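Local coordinates for probable tagatose 6-phosphate kinase (Sinorhizobium meliloti, PDB 3TXV), which probably acts in carbohydrate metabolism, perhaps as a tagatose-6-phosphate kinase, and belongs to the GatZ/KbaZ-like family of aldolase subunits, at residues Ser28-Val33 / Phe294-Ala299; Ala36-Ala41 / Ile82-Glu87; Gln270-Leu275 / Leu419-Ala424; Val288-Thr293 / Arg356-Trp361; Tyr395-Asn400 / Ala411-Asp416. All blocks are in the same frame, centred on the assembly; numbering follows the deposited sequence.

Contact 1: residues Ser28-Val33 / Phe294-Ala299; sequences SAHPLV and FALREA
His30 and Leu296 each swing CG to the side away from their own backbone N (chi1 -161° and 174°), and this turns both side chains toward the facing segment, while chi2 of 38° in Leu296 brings CD2 to the ring. The two side chains meet at about a right angle. CD2 sits over the middle of one ring face, 3.4 Å from the centroid of the His30 ring, a CH-pi contact rather than an approach at the edge. The same methyl also reaches Val33 CG2 at 4.0 Å and Leu32 CB at 4.2 Å, so one branch of Leu296 touches three residues at the start of the helix. The imidazole is held by its own segment: His30 occupies the N-cap position, and ND1 accepts the backbone N-H of Leu32 at 3.1 Å, with the donor close to the ring plane. An alanine here would remove both that cap and the ring under CD2, and would probably leave the Leu32 N-H without its acceptor. The contact joins the start of helix 31-43, which follows the barrel's first strand, 23-26, to helix 290-310, which follows the last, 283-288; Leu32 and Ala295 also touch helix 407-424.

Contact 2: residues Ala36-Ala41 / Ile82-Glu87; sequences AAMLRA and IEFPRE
Phe84 presents one ring face to Met38, whose CG stands 4.0 Å above the plane of the Phe84 ring and over its centre; the opposite face carries Pro85 CD, offset toward the rim. Beyond the rim, and raised on the Met38 side of the ring, the backbone oxygen of Met38 comes within 3.9 Å of Phe84 CE2. This is the outer layer of a (beta/alpha)8 barrel: the first helix after strand 23-26 packs against the loop that leads from helix 68-81 into strand 89-96. Met38 is modelled as selenomethionine. Its SE lies 4.9 Å from the centroid of the Phe84 ring and 30° off the normal, an oblique Met-aromatic contact, while the CG methylene makes the more central CH-pi contact. The chain runs extended beyond CG, which carries SE out over the rim of the ring, on the way to helix 68-81, where Met38 also touches Val75, Ile78 and Ala79.

The turn that delivers Phe84 is a Schellman motif, with Glu83 at positive phi (47°) and Phe84 N bonded back to Ala79 O. Ile82, the first residue to leave the helix, brings a second apolar group to the same site. Its CD1 wedges between neighbours on helix 31-43, reaching Met38 CB at 3.9 Å and Leu39 CD2 at 4.0 Å.

Contact 3: residues Gln270-Leu275 / Leu419-Ala424; sequences QTPDAL and LQDYFA
Asp421 and Pro272 meet where the CA atoms of the two segments come nearest, 5.3 Å apart. Followed outward, the Asp421 side chain changes partner once. Its CB lies 3.7 Å from Leu275 CD2, an aliphatic touch across the helices. Beyond it, Asp421 CG is 3.6 Å from Pro272 CG, and OD1 and OD2 both approach that same ring carbon, so the carboxylate end rests against the rim of the pyrrolidine in van der Waals contact. Next along the helix, Tyr422 is reached by Leu275 from above: CD2 is 3.6 Å from the centroid of the Tyr422 ring and only 3° off its normal, a nearly central CH-pi contact. The other branch, CD1, leans on the ring's CE2 side at 3.8 Å from Tyr422 CE2. The Tyr422 hydroxyl has a weak hydrogen bond with Thr267 O, which may help to hold the far end of the ring. Pro272 and Leu275 belong to a turn capped by Thr271, whose OG1 accepts from Ala274 N at 3.2 Å. With Tyr422 also touching Leu286 and Val288 of strand 283-288, the arrangement is that of helix-on-helix packing in the outer shell of a (beta/alpha)8 barrel, where helix 272-280 meets the C-terminal helix 407-424.

Contact 4: residues Val288-Thr293 / Arg356-Trp361; sequences VGPGLT and RIRYYW
Thr293 and Arg358 bring their CA atoms to 6.5 Å at the end of the last barrel strand of this (beta/alpha)8 fold. On one side Gly289 is the N-cap of helix 290-310; on the other, 356-361 is coiled with helical torsions but bonded as turns, Tyr359 N to Arg356 O and Tyr360 N to Ile357 O. Arg358 carries the contact. With CG between the backbone N and the carbonyl carbon (chi1 81°) and the chain extended to NE, it lies across Thr293, whose OG1 is 3.8 Å from Arg358 CD. Its guanidinium then presents a face to the Pro290 ring. Asp355 ties both sides, in a salt bridge with Arg358 NH1 and a hydrogen bond with Thr293 OG1. A leucine in place of Arg358 would probably leave Asp355 without its cationic partner and Pro290 without the flat group against it. Pro290 CG stands over that plane, 3.8 Å from Arg358 CZ, while Pro290 CB is 3.6 Å from Arg358 NH1.

Contact 5: residues Tyr395-Asn400 / Ala411-Asp416; sequences YARVRN and ALAAVD
Arg397 and Ala413 are joined by a single hydrogen bond. NH1 donates to the backbone oxygen of Ala413 over 2.8 Å, and at 165° the bond is nearly straight. From the arginine's side the oxygen lies at the edge of the guanidinium, close to its plane. From the carbonyl's side, NH1 stands 37° out of the peptide plane, so the approach is tilted from above. A bend at chi3 (-78°) turns the end of the long chain toward helix 407-424. The second amino group, NH2, has a weak hydrogen bond with Gly393 O.

Van der Waals contact is small: Ala413 CB lies 3.5 Å from Arg397 NH1, and the short alanine side chain lets the guanidinium come down onto the helix backbone. Arg397 also brushes Val403 and Ala417, and Ala413 is covered in part by Val403 and Ser394.

Charge plays at most a long-range part. Asp416 OD2 is 5.1 Å from Arg397 NH1, not in contact, and its salt bridge is made with Arg40 of helix 31-43; at that distance it could add at most a weak electrostatic attraction to Arg397.

Arg397 thus ties the short helix 395-399 directly to helix 407-424, which follows it after a loop and packs on the outside of the (beta/alpha)8 barrel.

Overall arrangement
Contacts 1, 3 and 4 lie round the seam where strand 283-288 closes the barrel against strand 23-26. Contacts 1 and 4, centres 6 Å apart, share helix 290-310 and touch through Ser28 and Thr293. Contacts 1 and 2 share helix 31-43, and contacts 3 and 5 share helix 407-424, which borders both other helices: Ala299 packs on Ala414, Leu419 on Leu292, and Ala36 on Val415. Along the chain, contact 2 is nested within contact 1, contacts 4 and 5 lie within contact 3, and contact 1 crosses contacts 3 and 4. The C-terminal helix thus packs against the first barrel helix and, through Tyr422 and Phe423, against strand 23-26, so the chain's end lies beside its beginning.

Contact 1: residues Ser28-Val33 / Phe294-Ala299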
# COMPACT_ATOMS: atom_id res chain seq x y z
N SER A 28 0.91 2.87 -2.03
CA SER A 28 1.44 4.07 -1.47
C SER A 28 0.78 5.24 -2.19
O SER A 28 0.30 5.12 -3.31
CB SER A 28 2.97 4.08 -1.57
OG SER A 28 3.54 4.43 -0.31
N ALA A 29 0.73 6.35 -1.48
CA ALA A 29 0.13 7.56 -1.98
C ALA A 29 1.23 8.43 -2.53
O ALA A 29 0.94 9.43 -3.18
CB ALA A 29 -0.57 8.28 -0.86
N HIS A 30 2.48 8.07 -2.24
CA HIS A 30 3.61 8.98 -2.45
C HIS A 30 3.98 9.08 -3.92
O HIS A 30 4.30 8.07 -4.53
CB HIS A 30 4.83 8.59 -1.61
CG HIS A 30 5.82 9.71 -1.43
ND1 HIS A 30 6.62 10.15 -2.46
CD2 HIS A 30 6.08 10.51 -0.38
CE1 HIS A 30 7.35 11.17 -2.04
NE2 HIS A 30 7.04 11.41 -0.78
N PRO A 31 3.94 10.31 -4.49
CA PRO A 31 4.32 10.61 -5.89
C PRO A 31 5.61 9.93 -6.35
O PRO A 31 5.63 9.36 -7.45
CB PRO A 31 4.52 12.13 -5.89
CG PRO A 31 4.17 12.62 -4.50
CD PRO A 31 3.42 11.51 -3.81
N LEU A 32 6.68 9.97 -5.54
CA LEU A 32 7.91 9.32 -5.94
C LEU A 32 7.84 7.82 -5.91
O LEU A 32 8.48 7.17 -6.73
CB LEU A 32 9.08 9.79 -5.12
CG LEU A 32 9.53 11.21 -5.43
CD1 LEU A 32 10.33 11.76 -4.24
CD2 LEU A 32 10.35 11.26 -6.72
N VAL A 33 7.08 7.24 -4.98
CA VAL A 33 6.89 5.79 -5.01
C VAL A 33 6.08 5.40 -6.27
O VAL A 33 6.41 4.44 -6.96
CB VAL A 33 6.23 5.20 -3.72
CG1 VAL A 33 5.95 3.68 -3.87
CG2 VAL A 33 7.08 5.45 -2.51
N PHE A 294 9.12 3.46 3.63
CA PHE A 294 10.18 3.25 4.58
C PHE A 294 11.54 3.49 3.87
O PHE A 294 12.32 4.33 4.31
CB PHE A 294 10.06 1.85 5.19
CG PHE A 294 11.17 1.50 6.12
CD1 PHE A 294 12.39 1.04 5.63
CD2 PHE A 294 11.01 1.65 7.50
CE1 PHE A 294 13.45 0.73 6.51
CE2 PHE A 294 12.02 1.34 8.37
CZ PHE A 294 13.26 0.87 7.89
N ALA A 295 11.81 2.80 2.76
CA ALA A 295 13.04 3.01 1.99
C ALA A 295 13.22 4.47 1.49
O ALA A 295 14.33 5.07 1.57
CB ALA A 295 13.09 2.06 0.86
N LEU A 296 12.11 5.07 0.99
CA LEU A 296 12.13 6.44 0.54
C LEU A 296 12.66 7.31 1.65
O LEU A 296 13.65 8.03 1.46
CB LEU A 296 10.76 6.88 0.09
CG LEU A 296 10.55 8.36 -0.30
CD1 LEU A 296 11.76 8.96 -1.06
CD2 LEU A 296 9.28 8.49 -1.12
N ARG A 297 12.05 7.23 2.83
CA ARG A 297 12.54 7.90 4.04
C ARG A 297 14.05 7.72 4.28
O ARG A 297 14.76 8.69 4.51
CB ARG A 297 11.74 7.39 5.25
CG ARG A 297 11.75 8.20 6.50
CD ARG A 297 12.76 7.69 7.48
NE ARG A 297 12.53 6.28 7.75
CZ ARG A 297 13.48 5.41 8.12
NH1 ARG A 297 14.74 5.80 8.30
NH2 ARG A 297 13.17 4.15 8.31
N GLU A 298 14.56 6.49 4.25
CA GLU A 298 16.01 6.32 4.47
C GLU A 298 16.80 7.14 3.49
O GLU A 298 17.75 7.78 3.88
CB GLU A 298 16.48 4.88 4.36
CG GLU A 298 16.11 4.05 5.48
CD GLU A 298 16.71 2.67 5.36
OE1 GLU A 298 17.17 2.36 4.22
OE2 GLU A 298 16.72 1.92 6.38
N ALA A 299 16.41 7.11 2.22
CA ALA A 299 17.12 7.86 1.18
C ALA A 299 17.06 9.35 1.49
O ALA A 299 18.10 10.05 1.48
CB ALA A 299 16.53 7.57 -0.21

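Contact 2: residues Ala36-Ala41 / Ile82-Glu87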
# COMPACT_ATOMS: atom_id res chain seq x y z
N ALA A 36 8.34 5.66 -9.21
CA ALA A 36 9.28 4.56 -9.11
C ALA A 36 8.66 3.21 -9.44
O ALA A 36 9.28 2.36 -10.09
CB ALA A 36 9.90 4.54 -7.74
N ALA A 37 7.44 3.00 -9.00
CA ALA A 37 6.71 1.80 -9.34
C ALA A 37 6.50 1.74 -10.81
O ALA A 37 6.71 0.71 -11.42
CB ALA A 37 5.37 1.73 -8.61
N MSE A 38 6.07 2.83 -11.40
CA MSE A 38 5.89 2.82 -12.84
C MSE A 38 7.21 2.46 -13.55
O MSE A 38 7.26 1.48 -14.27
CB MSE A 38 5.29 4.13 -13.33
CG MSE A 38 3.79 4.27 -13.10
SE MSE A 38 3.47 6.14 -13.11
CE MSE A 38 1.58 6.31 -13.46
N LEU A 39 8.29 3.21 -13.29
CA LEU A 39 9.59 2.97 -13.93
C LEU A 39 10.04 1.51 -13.91
O LEU A 39 10.62 1.03 -14.89
CB LEU A 39 10.69 3.87 -13.35
CG LEU A 39 10.62 5.38 -13.71
CD1 LEU A 39 11.72 6.19 -13.06
CD2 LEU A 39 10.62 5.63 -15.23
N ARG A 40 9.77 0.80 -12.83
CA ARG A 40 10.16 -0.60 -12.78
C ARG A 40 9.27 -1.44 -13.69
O ARG A 40 9.77 -2.24 -14.50
CB ARG A 40 10.18 -1.10 -11.34
CG ARG A 40 10.07 -2.61 -11.19
CD ARG A 40 11.25 -3.34 -11.72
NE ARG A 40 12.48 -2.70 -11.28
CZ ARG A 40 13.68 -3.28 -11.28
NH1 ARG A 40 13.81 -4.53 -11.70
NH2 ARG A 40 14.74 -2.61 -10.85
N ALA A 41 7.95 -1.26 -13.57
CA ALA A 41 7.02 -1.91 -14.48
C ALA A 41 7.46 -1.72 -15.94
O ALA A 41 7.57 -2.69 -16.69
CB ALA A 41 5.63 -1.41 -14.27
N ILE A 82 6.79 11.17 -17.22
CA ILE A 82 7.79 10.12 -17.50
C ILE A 82 7.44 9.23 -18.70
O ILE A 82 7.95 8.11 -18.81
CB ILE A 82 8.03 9.19 -16.24
CG1 ILE A 82 6.73 8.52 -15.78
CG2 ILE A 82 8.64 9.98 -15.09
CD1 ILE A 82 6.92 7.24 -15.01
N GLU A 83 6.55 9.71 -19.58
CA GLU A 83 6.10 8.95 -20.75
C GLU A 83 5.73 7.49 -20.41
O GLU A 83 6.30 6.53 -20.96
CB GLU A 83 7.17 8.96 -21.88
CG GLU A 83 8.23 10.08 -21.83
CD GLU A 83 7.90 11.27 -22.72
OE1 GLU A 83 7.03 12.11 -22.34
OE2 GLU A 83 8.52 11.35 -23.81
N PHE A 84 4.78 7.32 -19.50
CA PHE A 84 4.28 6.00 -19.18
C PHE A 84 2.83 5.90 -19.59
O PHE A 84 2.04 6.75 -19.26
CB PHE A 84 4.40 5.74 -17.70
CG PHE A 84 3.99 4.39 -17.32
CD1 PHE A 84 2.70 4.11 -17.00
CD2 PHE A 84 4.88 3.37 -17.31
CE1 PHE A 84 2.34 2.87 -16.69
CE2 PHE A 84 4.49 2.12 -16.99
CZ PHE A 84 3.23 1.88 -16.67
N PRO A 85 2.49 4.88 -20.36
CA PRO A 85 1.12 4.74 -20.83
C PRO A 85 0.06 4.35 -19.83
O PRO A 85 0.16 3.34 -19.17
CB PRO A 85 1.24 3.64 -21.87
CG PRO A 85 2.39 2.91 -21.49
CD PRO A 85 3.35 3.82 -20.87
N ARG A 86 -1.02 5.12 -19.84
CA ARG A 86 -2.15 4.98 -18.97
C ARG A 86 -2.79 3.66 -19.18
O ARG A 86 -3.47 3.14 -18.35
CB ARG A 86 -3.12 6.06 -19.31
CG ARG A 86 -2.50 7.38 -19.36
CD ARG A 86 -3.25 8.30 -18.49
NE ARG A 86 -2.72 9.64 -18.46
CZ ARG A 86 -3.31 10.62 -17.81
NH1 ARG A 86 -4.43 10.39 -17.17
NH2 ARG A 86 -2.79 11.83 -17.80
N GLU A 87 -2.51 3.10 -20.32
CA GLU A 87 -3.03 1.84 -20.69
C GLU A 87 -2.50 0.84 -19.72
O GLU A 87 -3.15 -0.12 -19.39
CB GLU A 87 -2.57 1.52 -22.10
CG GLU A 87 -3.11 2.50 -23.09
CD GLU A 87 -2.13 3.57 -23.51
OE1 GLU A 87 -2.37 4.75 -23.23
OE2 GLU A 87 -1.15 3.24 -24.18

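Contact 3: residues Gln270-Leu275 / Leu419-Ala424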
# COMPACT_ATOMS: atom_id res chain seq x y z
N GLN A 270 9.62 -8.33 3.72
CA GLN A 270 9.93 -9.77 3.67
C GLN A 270 11.17 -10.00 2.79
O GLN A 270 11.45 -9.19 1.91
CB GLN A 270 8.71 -10.59 3.20
CG GLN A 270 7.58 -10.68 4.20
CD GLN A 270 7.74 -11.81 5.23
OE1 GLN A 270 8.22 -12.89 4.92
NE2 GLN A 270 7.32 -11.56 6.44
N THR A 271 11.91 -11.09 3.03
CA THR A 271 13.11 -11.39 2.21
C THR A 271 12.75 -11.84 0.79
O THR A 271 11.88 -12.69 0.63
CB THR A 271 13.99 -12.52 2.80
OG1 THR A 271 13.27 -13.78 2.77
CG2 THR A 271 14.50 -12.19 4.24
N PRO A 272 13.44 -11.29 -0.24
CA PRO A 272 13.22 -11.70 -1.63
C PRO A 272 12.86 -13.17 -1.79
O PRO A 272 12.07 -13.52 -2.68
CB PRO A 272 14.57 -11.42 -2.30
CG PRO A 272 15.28 -10.41 -1.40
CD PRO A 272 14.42 -10.20 -0.15
N ASP A 273 13.45 -14.01 -0.94
CA ASP A 273 13.22 -15.44 -0.95
C ASP A 273 11.78 -15.75 -0.52
O ASP A 273 11.01 -16.33 -1.30
CB ASP A 273 14.20 -16.12 -0.00
CG ASP A 273 14.74 -17.41 -0.57
OD1 ASP A 273 15.55 -17.33 -1.55
OD2 ASP A 273 14.36 -18.51 -0.06
N ALA A 274 11.43 -15.33 0.70
CA ALA A 274 10.05 -15.35 1.19
C ALA A 274 9.09 -14.85 0.08
O ALA A 274 8.13 -15.53 -0.31
CB ALA A 274 9.95 -14.53 2.43
N LEU A 275 9.39 -13.67 -0.45
CA LEU A 275 8.58 -13.12 -1.52
C LEU A 275 8.31 -14.09 -2.67
O LEU A 275 7.23 -14.06 -3.26
CB LEU A 275 9.23 -11.83 -2.04
CG LEU A 275 8.56 -10.47 -1.74
CD1 LEU A 275 8.03 -10.32 -0.34
CD2 LEU A 275 9.53 -9.35 -2.04
N LEU A 419 11.16 -2.60 -4.76
CA LEU A 419 10.40 -3.01 -5.94
C LEU A 419 10.98 -4.13 -6.78
O LEU A 419 10.24 -4.98 -7.24
CB LEU A 419 10.15 -1.83 -6.86
CG LEU A 419 9.12 -0.80 -6.43
CD1 LEU A 419 8.81 0.06 -7.62
CD2 LEU A 419 7.87 -1.46 -5.87
N GLN A 420 12.29 -4.10 -7.02
CA GLN A 420 12.97 -5.19 -7.73
C GLN A 420 12.56 -6.54 -7.16
O GLN A 420 12.28 -7.46 -7.93
CB GLN A 420 14.51 -5.08 -7.65
CG GLN A 420 15.23 -4.65 -8.94
CD GLN A 420 16.79 -4.73 -8.81
OE1 GLN A 420 17.53 -3.82 -9.24
NE2 GLN A 420 17.27 -5.83 -8.22
N ASP A 421 12.50 -6.67 -5.83
CA ASP A 421 12.25 -7.99 -5.26
C ASP A 421 10.83 -8.47 -5.52
O ASP A 421 10.59 -9.66 -5.62
CB ASP A 421 12.58 -8.05 -3.76
CG ASP A 421 14.05 -7.73 -3.45
OD1 ASP A 421 14.95 -8.16 -4.21
OD2 ASP A 421 14.29 -7.05 -2.42
N TYR A 422 9.89 -7.53 -5.63
CA TYR A 422 8.50 -7.90 -5.85
C TYR A 422 8.31 -8.39 -7.27
O TYR A 422 7.66 -9.41 -7.49
CB TYR A 422 7.54 -6.77 -5.46
CG TYR A 422 7.40 -6.68 -3.95
CD1 TYR A 422 8.27 -5.91 -3.19
CD2 TYR A 422 6.42 -7.41 -3.27
CE1 TYR A 422 8.17 -5.83 -1.82
CE2 TYR A 422 6.31 -7.34 -1.87
CZ TYR A 422 7.20 -6.55 -1.16
OH TYR A 422 7.12 -6.46 0.22
N PHE A 423 8.90 -7.70 -8.23
CA PHE A 423 8.78 -8.17 -9.59
C PHE A 423 9.58 -9.45 -9.80
O PHE A 423 9.20 -10.31 -10.59
CB PHE A 423 9.17 -7.08 -10.57
CG PHE A 423 8.18 -5.97 -10.63
CD1 PHE A 423 7.15 -6.00 -11.56
CD2 PHE A 423 8.26 -4.89 -9.75
CE1 PHE A 423 6.22 -4.94 -11.61
CE2 PHE A 423 7.32 -3.86 -9.79
CZ PHE A 423 6.32 -3.88 -10.72
N ALA A 424 10.66 -9.62 -9.06
CA ALA A 424 11.44 -10.84 -9.17
C ALA A 424 10.59 -12.04 -8.78
O ALA A 424 10.74 -13.15 -9.34
CB ALA A 424 12.67 -10.77 -8.31

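Contact 4: residues Val288-Thr293 / Arg356-Trp361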
# COMPACT_ATOMS: atom_id res chain seq x y z
N VAL A 288 2.33 -4.28 -0.94
CA VAL A 288 3.38 -3.65 -0.21
C VAL A 288 3.02 -2.22 -0.24
O VAL A 288 2.55 -1.75 -1.21
CB VAL A 288 4.67 -3.87 -0.91
CG1 VAL A 288 4.57 -3.43 -2.28
CG2 VAL A 288 5.78 -3.23 -0.18
N GLY A 289 3.25 -1.55 0.87
CA GLY A 289 3.16 -0.12 0.96
C GLY A 289 4.26 0.48 1.79
O GLY A 289 5.08 1.20 1.32
N PRO A 290 4.25 0.15 3.06
CA PRO A 290 5.11 0.72 4.06
C PRO A 290 6.55 0.47 3.79
O PRO A 290 7.38 1.29 3.97
CB PRO A 290 4.65 -0.00 5.29
CG PRO A 290 3.24 -0.18 5.07
CD PRO A 290 2.95 -0.15 3.63
N GLY A 291 6.84 -0.68 3.28
CA GLY A 291 8.18 -0.96 2.91
C GLY A 291 8.66 0.01 1.87
O GLY A 291 9.81 0.12 1.68
N LEU A 292 7.78 0.69 1.16
CA LEU A 292 8.23 1.39 -0.00
C LEU A 292 8.53 2.78 0.38
O LEU A 292 9.40 3.37 -0.15
CB LEU A 292 7.13 1.41 -1.04
CG LEU A 292 6.88 0.10 -1.71
CD1 LEU A 292 5.65 0.13 -2.42
CD2 LEU A 292 7.95 -0.12 -2.62
N THR A 293 7.78 3.32 1.30
CA THR A 293 8.02 4.66 1.84
C THR A 293 9.02 4.62 2.99
O THR A 293 9.66 5.63 3.32
CB THR A 293 6.75 5.27 2.37
OG1 THR A 293 6.02 4.26 3.11
CG2 THR A 293 5.91 5.84 1.23
N ARG A 356 4.81 5.19 10.29
CA ARG A 356 3.67 6.10 10.34
C ARG A 356 4.11 7.42 9.78
O ARG A 356 3.27 8.19 9.29
CB ARG A 356 3.07 6.27 11.74
CG ARG A 356 2.67 5.00 12.48
CD ARG A 356 1.55 4.24 11.82
NE ARG A 356 0.37 5.05 11.60
CZ ARG A 356 -0.68 4.63 10.89
NH1 ARG A 356 -0.67 3.41 10.35
NH2 ARG A 356 -1.75 5.42 10.71
N ILE A 357 5.41 7.70 9.82
CA ILE A 357 5.92 8.97 9.28
C ILE A 357 5.38 9.25 7.87
O ILE A 357 5.39 10.39 7.45
CB ILE A 357 7.47 9.04 9.28
CG1 ILE A 357 7.96 10.46 9.03
CG2 ILE A 357 8.09 8.08 8.25
CD1 ILE A 357 9.46 10.61 9.32
N ARG A 358 4.89 8.22 7.19
CA ARG A 358 4.42 8.35 5.82
C ARG A 358 3.18 9.25 5.64
O ARG A 358 2.87 9.73 4.53
CB ARG A 358 4.20 6.97 5.19
CG ARG A 358 2.93 6.32 5.54
CD ARG A 358 2.73 5.05 4.75
NE ARG A 358 1.75 4.19 5.42
CZ ARG A 358 2.09 3.27 6.31
NH1 ARG A 358 3.36 3.06 6.60
NH2 ARG A 358 1.15 2.56 6.91
N TYR A 359 2.46 9.47 6.74
CA TYR A 359 1.27 10.30 6.70
C TYR A 359 1.65 11.79 6.79
O TYR A 359 0.81 12.66 6.51
CB TYR A 359 0.28 9.87 7.80
CG TYR A 359 -0.23 8.48 7.59
CD1 TYR A 359 -1.36 8.23 6.77
CD2 TYR A 359 0.41 7.38 8.17
CE1 TYR A 359 -1.84 6.93 6.56
CE2 TYR A 359 -0.06 6.07 7.97
CZ TYR A 359 -1.18 5.86 7.17
OH TYR A 359 -1.62 4.58 6.96
N TYR A 360 2.92 12.05 7.12
CA TYR A 360 3.40 13.43 7.30
C TYR A 360 4.11 14.00 6.09
O TYR A 360 4.29 15.20 5.99
CB TYR A 360 4.25 13.53 8.57
CG TYR A 360 3.47 13.13 9.81
CD1 TYR A 360 3.28 11.81 10.11
CD2 TYR A 360 2.88 14.09 10.64
CE1 TYR A 360 2.55 11.45 11.21
CE2 TYR A 360 2.16 13.73 11.76
CZ TYR A 360 2.00 12.41 12.04
OH TYR A 360 1.29 11.98 13.14
N TRP A 361 4.50 13.16 5.15
CA TRP A 361 5.05 13.69 3.90
C TRP A 361 4.22 14.80 3.18
O TRP A 361 4.80 15.62 2.46
CB TRP A 361 5.46 12.56 2.97
CG TRP A 361 6.56 11.69 3.57
CD1 TRP A 361 6.54 10.33 3.73
CD2 TRP A 361 7.81 12.13 4.11
NE1 TRP A 361 7.69 9.90 4.32
CE2 TRP A 361 8.49 10.98 4.56
CE3 TRP A 361 8.43 13.38 4.24
CZ2 TRP A 361 9.77 11.05 5.13
CZ3 TRP A 361 9.69 13.44 4.83
CH2 TRP A 361 10.35 12.29 5.26

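Contact 5: residues Tyr395-Asn400 / Ala411-Asp416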
# COMPACT_ATOMS: atom_id res chain seq x y z
N TYR A 395 25.31 2.23 -3.57
CA TYR A 395 26.75 2.26 -3.90
C TYR A 395 27.13 1.36 -5.08
O TYR A 395 27.55 1.87 -6.10
CB TYR A 395 27.63 1.97 -2.68
CG TYR A 395 29.09 2.17 -2.96
CD1 TYR A 395 29.61 3.45 -3.17
CD2 TYR A 395 29.93 1.08 -3.07
CE1 TYR A 395 30.94 3.63 -3.46
CE2 TYR A 395 31.26 1.24 -3.37
CZ TYR A 395 31.75 2.50 -3.56
OH TYR A 395 33.09 2.63 -3.84
N ALA A 396 26.97 0.05 -4.94
CA ALA A 396 27.22 -0.89 -6.03
C ALA A 396 26.58 -0.42 -7.35
O ALA A 396 27.23 -0.43 -8.41
CB ALA A 396 26.74 -2.29 -5.66
N ARG A 397 25.32 0.01 -7.29
CA ARG A 397 24.66 0.50 -8.48
C ARG A 397 25.27 1.79 -9.04
O ARG A 397 25.36 1.95 -10.27
CB ARG A 397 23.16 0.64 -8.27
CG ARG A 397 22.41 -0.65 -8.52
CD ARG A 397 20.93 -0.47 -8.26
NE ARG A 397 20.72 -0.50 -6.83
CZ ARG A 397 19.80 0.20 -6.16
NH1 ARG A 397 18.96 1.02 -6.79
NH2 ARG A 397 19.75 0.05 -4.85
N VAL A 398 25.69 2.71 -8.17
CA VAL A 398 26.43 3.88 -8.63
C VAL A 398 27.78 3.52 -9.28
O VAL A 398 28.20 4.15 -10.26
CB VAL A 398 26.69 4.86 -7.50
CG1 VAL A 398 27.54 6.06 -7.99
CG2 VAL A 398 25.38 5.32 -6.89
N ARG A 399 28.46 2.51 -8.76
CA ARG A 399 29.73 2.11 -9.35
C ARG A 399 29.55 1.55 -10.77
O ARG A 399 30.29 1.93 -11.70
CB ARG A 399 30.47 1.12 -8.44
CG ARG A 399 30.91 1.73 -7.09
CD ARG A 399 32.17 2.61 -7.18
NE ARG A 399 33.26 1.88 -7.84
CZ ARG A 399 33.99 0.91 -7.28
NH1 ARG A 399 33.76 0.52 -6.02
NH2 ARG A 399 34.95 0.32 -7.99
N ASN A 400 28.54 0.68 -10.94
CA ASN A 400 28.25 0.01 -12.22
C ASN A 400 27.63 0.93 -13.30
O ASN A 400 27.34 0.48 -14.41
CB ASN A 400 27.37 -1.24 -11.99
N ALA A 411 16.94 8.75 -4.64
CA ALA A 411 15.66 8.45 -4.01
C ALA A 411 14.89 7.37 -4.77
O ALA A 411 14.50 6.39 -4.18
CB ALA A 411 14.83 9.73 -3.83
N LEU A 412 14.66 7.50 -6.09
CA LEU A 412 14.06 6.39 -6.86
C LEU A 412 14.82 5.08 -6.67
O LEU A 412 14.25 4.02 -6.51
CB LEU A 412 14.03 6.69 -8.35
CG LEU A 412 13.00 7.57 -9.05
CD1 LEU A 412 12.09 8.39 -8.09
CD2 LEU A 412 13.72 8.49 -10.07
N ALA A 413 16.14 5.18 -6.68
CA ALA A 413 17.03 4.03 -6.54
C ALA A 413 16.75 3.27 -5.29
O ALA A 413 16.81 2.05 -5.32
CB ALA A 413 18.46 4.48 -6.54
N ALA A 414 16.48 3.99 -4.19
CA ALA A 414 16.09 3.36 -2.92
C ALA A 414 14.77 2.61 -3.08
O ALA A 414 14.72 1.40 -2.85
CB ALA A 414 16.01 4.38 -1.79
N VAL A 415 13.72 3.31 -3.53
CA VAL A 415 12.43 2.66 -3.78
C VAL A 415 12.58 1.38 -4.65
O VAL A 415 12.13 0.28 -4.26
CB VAL A 415 11.37 3.64 -4.37
CG1 VAL A 415 10.00 3.09 -4.20
CG2 VAL A 415 11.45 4.98 -3.68
N ASP A 416 13.23 1.55 -5.80
CA ASP A 416 13.43 0.51 -6.81
C ASP A 416 14.08 -0.75 -6.22
O ASP A 416 13.76 -1.85 -6.61
CB ASP A 416 14.25 1.08 -7.96
CG ASP A 416 14.06 0.32 -9.26
OD1 ASP A 416 12.96 0.40 -9.85
OD2 ASP A 416 15.01 -0.34 -9.71